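Local atomic coordinates of cysteine protease (Xylella fastidiosa, PDB entry 3OIS), a protein that probably acts as a papain-family cysteine protease, cleaving peptide bonds, and binds the nucleotide uridine-5'-diphosphate. Residues 60-72 and 257-269. Numbering follows the deposited sequence.
Sequences KVDLTPPFQVYDQ and WGNNVGEDGYFWM
V69 sets its two methyls against the 257-269 segment, one obliquely against the Y266 ring and one against the backbone at G258. CG1 meets Y266 CE1 at 3.5 Å. A chi1 of -62° sets CG1 anti to the carbonyl carbon and leaves CG2 between backbone N and carbonyl carbon, 3.4 Å from G258 C and against CB of N259. G265 faces the same methyl, and its lack of a side chain lets the valine come close; its positive phi, like that of G258, also suits glycine. From the other direction T64 reaches the phenol: its CG2, anti to the backbone N, lies 3.6 Å from Y266 CZ, while P65 CD packs beside the hydroxyl. T64 is itself steadied by an Asx turn, in which D62 OD1 accepts both its hydroxyl, through the syn lone pair, and its backbone N.

Polar groups bridge the same segments through water. Y266 OH donates to a water that in turn donates to P65 O and F67 O, and R254, on the neighbouring strand 250-254, bonds to the hydroxyl and to F67 O. A second water accepts from V69 N and donates to D264 O, at the type I' turn 263-266. The direct bond across the segments runs from G258 N to Y70 O, 3.1 Å with an N-H...O angle of 152°, beside the single bridge of D71 with W257. The W257 indole stacks on H237 and donates to G32 O.

The contact thus fastens the chain leading from strand 60-62 toward helix 78-93 onto the beta-sheet domain of a papain-like fold. Its chemistry implies a largely apolar join around V69 and Y266, with waters and R254 satisfying backbone groups, among them F67 O, P65 O, D264 O and V69 N, that the two segments do not pair directly.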
# COMPACT_ATOMS: atom_id res chain seq x y z
N LYS A 60 10.71 -10.82 -17.25
CA LYS A 60 10.30 -11.17 -15.89
C LYS A 60 11.16 -10.38 -14.88
O LYS A 60 12.43 -10.25 -15.02
CB LYS A 60 10.36 -12.72 -15.64
CG LYS A 60 10.12 -13.11 -14.12
CD LYS A 60 10.27 -14.65 -13.88
CE LYS A 60 9.90 -14.99 -12.42
NZ LYS A 60 8.38 -15.09 -12.27
N VAL A 61 10.48 -9.76 -13.91
CA VAL A 61 11.17 -9.12 -12.77
C VAL A 61 10.62 -9.65 -11.48
O VAL A 61 9.39 -9.78 -11.31
CB VAL A 61 11.01 -7.61 -12.86
CG1 VAL A 61 11.58 -6.89 -11.59
CG2 VAL A 61 11.63 -7.04 -14.11
N ASP A 62 11.49 -9.97 -10.52
CA ASP A 62 10.99 -10.47 -9.23
C ASP A 62 11.77 -9.86 -8.12
O ASP A 62 12.86 -10.35 -7.70
CB ASP A 62 10.95 -12.00 -9.15
CG ASP A 62 10.33 -12.51 -7.88
OD1 ASP A 62 9.74 -11.74 -7.11
OD2 ASP A 62 10.49 -13.73 -7.58
N LEU A 63 11.23 -8.77 -7.58
CA LEU A 63 11.93 -8.01 -6.51
C LEU A 63 11.50 -8.50 -5.11
O LEU A 63 11.76 -7.83 -4.15
CB LEU A 63 11.64 -6.46 -6.62
CG LEU A 63 11.85 -5.82 -8.02
CD1 LEU A 63 11.80 -4.28 -7.88
CD2 LEU A 63 13.22 -6.24 -8.61
N THR A 64 10.70 -9.56 -5.04
CA THR A 64 10.17 -9.98 -3.72
C THR A 64 11.31 -9.92 -2.68
O THR A 64 12.36 -10.57 -2.83
CB THR A 64 9.61 -11.42 -3.76
OG1 THR A 64 8.55 -11.51 -4.69
CG2 THR A 64 9.02 -11.86 -2.37
N PRO A 65 11.09 -9.23 -1.58
CA PRO A 65 12.17 -9.04 -0.59
C PRO A 65 12.15 -10.20 0.45
O PRO A 65 11.22 -11.03 0.43
CB PRO A 65 11.81 -7.68 0.03
CG PRO A 65 10.35 -7.69 0.02
CD PRO A 65 9.93 -8.36 -1.34
N PRO A 66 13.16 -10.27 1.33
CA PRO A 66 13.15 -11.39 2.23
C PRO A 66 12.19 -11.22 3.40
O PRO A 66 11.70 -12.25 3.92
CB PRO A 66 14.61 -11.45 2.75
CG PRO A 66 15.41 -10.53 1.84
CD PRO A 66 14.38 -9.47 1.49
N PHE A 67 11.80 -9.98 3.72
CA PHE A 67 10.93 -9.82 4.87
C PHE A 67 9.51 -10.27 4.55
O PHE A 67 8.98 -9.96 3.48
CB PHE A 67 10.98 -8.40 5.44
CG PHE A 67 10.56 -7.28 4.44
CD1 PHE A 67 9.26 -6.71 4.45
CD2 PHE A 67 11.49 -6.73 3.61
CE1 PHE A 67 8.99 -5.60 3.56
CE2 PHE A 67 11.29 -5.70 2.74
CZ PHE A 67 9.98 -5.13 2.65
N GLN A 68 8.90 -10.97 5.49
CA GLN A 68 7.62 -11.60 5.18
C GLN A 68 6.53 -10.52 5.12
O GLN A 68 6.71 -9.39 5.61
CB GLN A 68 7.22 -12.65 6.21
CG GLN A 68 7.04 -12.17 7.58
CD GLN A 68 7.01 -13.35 8.60
OE1 GLN A 68 6.04 -14.14 8.64
NE2 GLN A 68 8.07 -13.44 9.42
N VAL A 69 5.42 -10.93 4.53
CA VAL A 69 4.23 -10.03 4.54
C VAL A 69 3.83 -9.64 5.95
O VAL A 69 4.05 -10.41 6.93
CB VAL A 69 3.04 -10.61 3.75
CG1 VAL A 69 3.36 -10.81 2.27
CG2 VAL A 69 2.56 -11.89 4.44
N TYR A 70 3.23 -8.47 6.05
CA TYR A 70 2.56 -8.14 7.30
C TYR A 70 1.12 -8.56 7.28
O TYR A 70 0.62 -8.99 6.27
CB TYR A 70 2.53 -6.59 7.50
CG TYR A 70 3.78 -5.78 7.08
CD1 TYR A 70 5.10 -6.16 7.48
CD2 TYR A 70 3.66 -4.71 6.20
CE1 TYR A 70 6.20 -5.42 7.13
CE2 TYR A 70 4.79 -3.96 5.81
CZ TYR A 70 6.06 -4.31 6.30
OH TYR A 70 7.19 -3.58 5.94
N ASP A 71 0.45 -8.40 8.44
CA ASP A 71 -0.98 -8.68 8.46
C ASP A 71 -1.64 -7.43 9.02
O ASP A 71 -1.47 -7.11 10.22
CB ASP A 71 -1.27 -9.89 9.36
CG ASP A 71 -2.71 -10.32 9.32
OD1 ASP A 71 -3.61 -9.56 8.86
OD2 ASP A 71 -3.00 -11.47 9.80
N GLN A 72 -2.40 -6.68 8.20
CA GLN A 72 -2.97 -5.44 8.74
C GLN A 72 -4.14 -5.68 9.63
O GLN A 72 -4.57 -4.78 10.32
CB GLN A 72 -3.39 -4.55 7.58
CG GLN A 72 -4.63 -5.04 6.85
CD GLN A 72 -4.98 -4.01 5.77
OE1 GLN A 72 -5.94 -3.15 5.92
NE2 GLN A 72 -4.34 -4.14 4.67
N TRP A 257 -2.35 -9.28 4.27
CA TRP A 257 -3.41 -10.12 4.93
C TRP A 257 -2.75 -11.35 5.53
O TRP A 257 -3.43 -12.37 5.79
CB TRP A 257 -4.50 -10.54 3.93
CG TRP A 257 -5.31 -9.34 3.43
CD1 TRP A 257 -5.35 -8.05 3.97
CD2 TRP A 257 -6.06 -9.28 2.20
NE1 TRP A 257 -6.17 -7.22 3.17
CE2 TRP A 257 -6.59 -7.97 2.09
CE3 TRP A 257 -6.39 -10.23 1.21
CZ2 TRP A 257 -7.41 -7.60 1.00
CZ3 TRP A 257 -7.20 -9.87 0.16
CH2 TRP A 257 -7.67 -8.55 0.02
N GLY A 258 -1.48 -11.23 5.91
CA GLY A 258 -0.76 -12.40 6.50
C GLY A 258 -0.25 -13.41 5.47
O GLY A 258 -0.53 -13.29 4.24
N ASN A 259 0.52 -14.41 5.97
CA ASN A 259 1.16 -15.36 5.04
C ASN A 259 0.40 -16.68 4.80
O ASN A 259 0.96 -17.61 4.12
CB ASN A 259 2.64 -15.60 5.42
CG ASN A 259 2.81 -16.44 6.70
OD1 ASN A 259 3.97 -16.74 7.09
ND2 ASN A 259 1.73 -16.85 7.32
N ASN A 260 -0.85 -16.75 5.30
CA ASN A 260 -1.64 -17.96 5.13
C ASN A 260 -2.68 -17.77 4.04
O ASN A 260 -3.63 -18.57 3.93
CB ASN A 260 -2.30 -18.36 6.46
CG ASN A 260 -1.30 -18.60 7.54
OD1 ASN A 260 -1.45 -18.10 8.67
ND2 ASN A 260 -0.21 -19.34 7.21
N VAL A 261 -2.55 -16.69 3.27
CA VAL A 261 -3.36 -16.56 2.04
C VAL A 261 -2.43 -16.36 0.83
O VAL A 261 -1.29 -15.96 1.00
CB VAL A 261 -4.44 -15.35 2.16
CG1 VAL A 261 -5.41 -15.69 3.29
CG2 VAL A 261 -3.70 -13.97 2.33
N GLY A 262 -2.92 -16.58 -0.38
CA GLY A 262 -2.12 -16.41 -1.63
C GLY A 262 -0.93 -17.38 -1.53
O GLY A 262 -1.07 -18.48 -1.01
N GLU A 263 0.24 -16.93 -2.01
CA GLU A 263 1.53 -17.67 -1.95
C GLU A 263 2.37 -16.88 -0.97
O GLU A 263 2.98 -15.88 -1.33
CB GLU A 263 2.15 -17.78 -3.34
CG GLU A 263 1.42 -18.70 -4.28
CD GLU A 263 1.97 -18.68 -5.74
OE1 GLU A 263 2.68 -17.73 -6.12
OE2 GLU A 263 1.68 -19.58 -6.56
N ASP A 264 2.32 -17.32 0.30
CA ASP A 264 3.00 -16.64 1.41
C ASP A 264 2.60 -15.20 1.49
O ASP A 264 3.41 -14.34 1.81
CB ASP A 264 4.51 -16.72 1.29
CG ASP A 264 5.11 -17.57 2.32
OD1 ASP A 264 4.81 -17.38 3.55
OD2 ASP A 264 5.85 -18.47 1.87
N GLY A 265 1.34 -14.94 1.19
CA GLY A 265 0.87 -13.54 1.31
C GLY A 265 0.94 -12.76 0.01
O GLY A 265 0.49 -11.59 -0.04
N TYR A 266 1.52 -13.33 -1.04
CA TYR A 266 1.62 -12.67 -2.34
C TYR A 266 0.57 -13.18 -3.36
O TYR A 266 0.08 -14.36 -3.28
CB TYR A 266 3.03 -12.90 -2.97
CG TYR A 266 4.11 -12.12 -2.23
CD1 TYR A 266 4.59 -12.52 -0.92
CD2 TYR A 266 4.64 -10.94 -2.78
CE1 TYR A 266 5.57 -11.80 -0.28
CE2 TYR A 266 5.62 -10.20 -2.08
CZ TYR A 266 6.03 -10.61 -0.83
OH TYR A 266 6.96 -9.86 -0.18
N PHE A 267 0.23 -12.33 -4.32
CA PHE A 267 -0.77 -12.65 -5.36
C PHE A 267 -0.30 -12.18 -6.72
O PHE A 267 0.72 -11.45 -6.84
CB PHE A 267 -2.11 -11.96 -5.01
CG PHE A 267 -2.74 -12.47 -3.75
CD1 PHE A 267 -2.40 -11.96 -2.47
CD2 PHE A 267 -3.77 -13.44 -3.85
CE1 PHE A 267 -3.09 -12.46 -1.28
CE2 PHE A 267 -4.48 -13.90 -2.70
CZ PHE A 267 -4.13 -13.44 -1.41
N TRP A 268 -1.01 -12.62 -7.76
CA TRP A 268 -0.76 -12.21 -9.13
C TRP A 268 -1.96 -11.47 -9.64
O TRP A 268 -3.12 -11.96 -9.52
CB TRP A 268 -0.64 -13.45 -10.03
CG TRP A 268 0.68 -14.26 -9.93
CD1 TRP A 268 0.79 -15.60 -9.57
CD2 TRP A 268 2.01 -13.85 -10.34
NE1 TRP A 268 2.10 -16.03 -9.69
CE2 TRP A 268 2.87 -14.97 -10.13
CE3 TRP A 268 2.56 -12.64 -10.79
CZ2 TRP A 268 4.24 -14.91 -10.35
CZ3 TRP A 268 3.92 -12.61 -11.09
CH2 TRP A 268 4.74 -13.73 -10.82
N MET A 269 -1.70 -10.27 -10.20
CA MET A 269 -2.73 -9.41 -10.74
C MET A 269 -2.57 -9.35 -12.29
O MET A 269 -1.53 -8.98 -12.73
CB MET A 269 -2.62 -7.95 -10.21
CG MET A 269 -3.73 -7.06 -10.84
SD MET A 269 -3.71 -5.38 -10.05
CE MET A 269 -4.59 -5.75 -8.51
O HOH W 1 8.66 -11.20 1.25
O HOH W 2 5.61 -13.65 3.28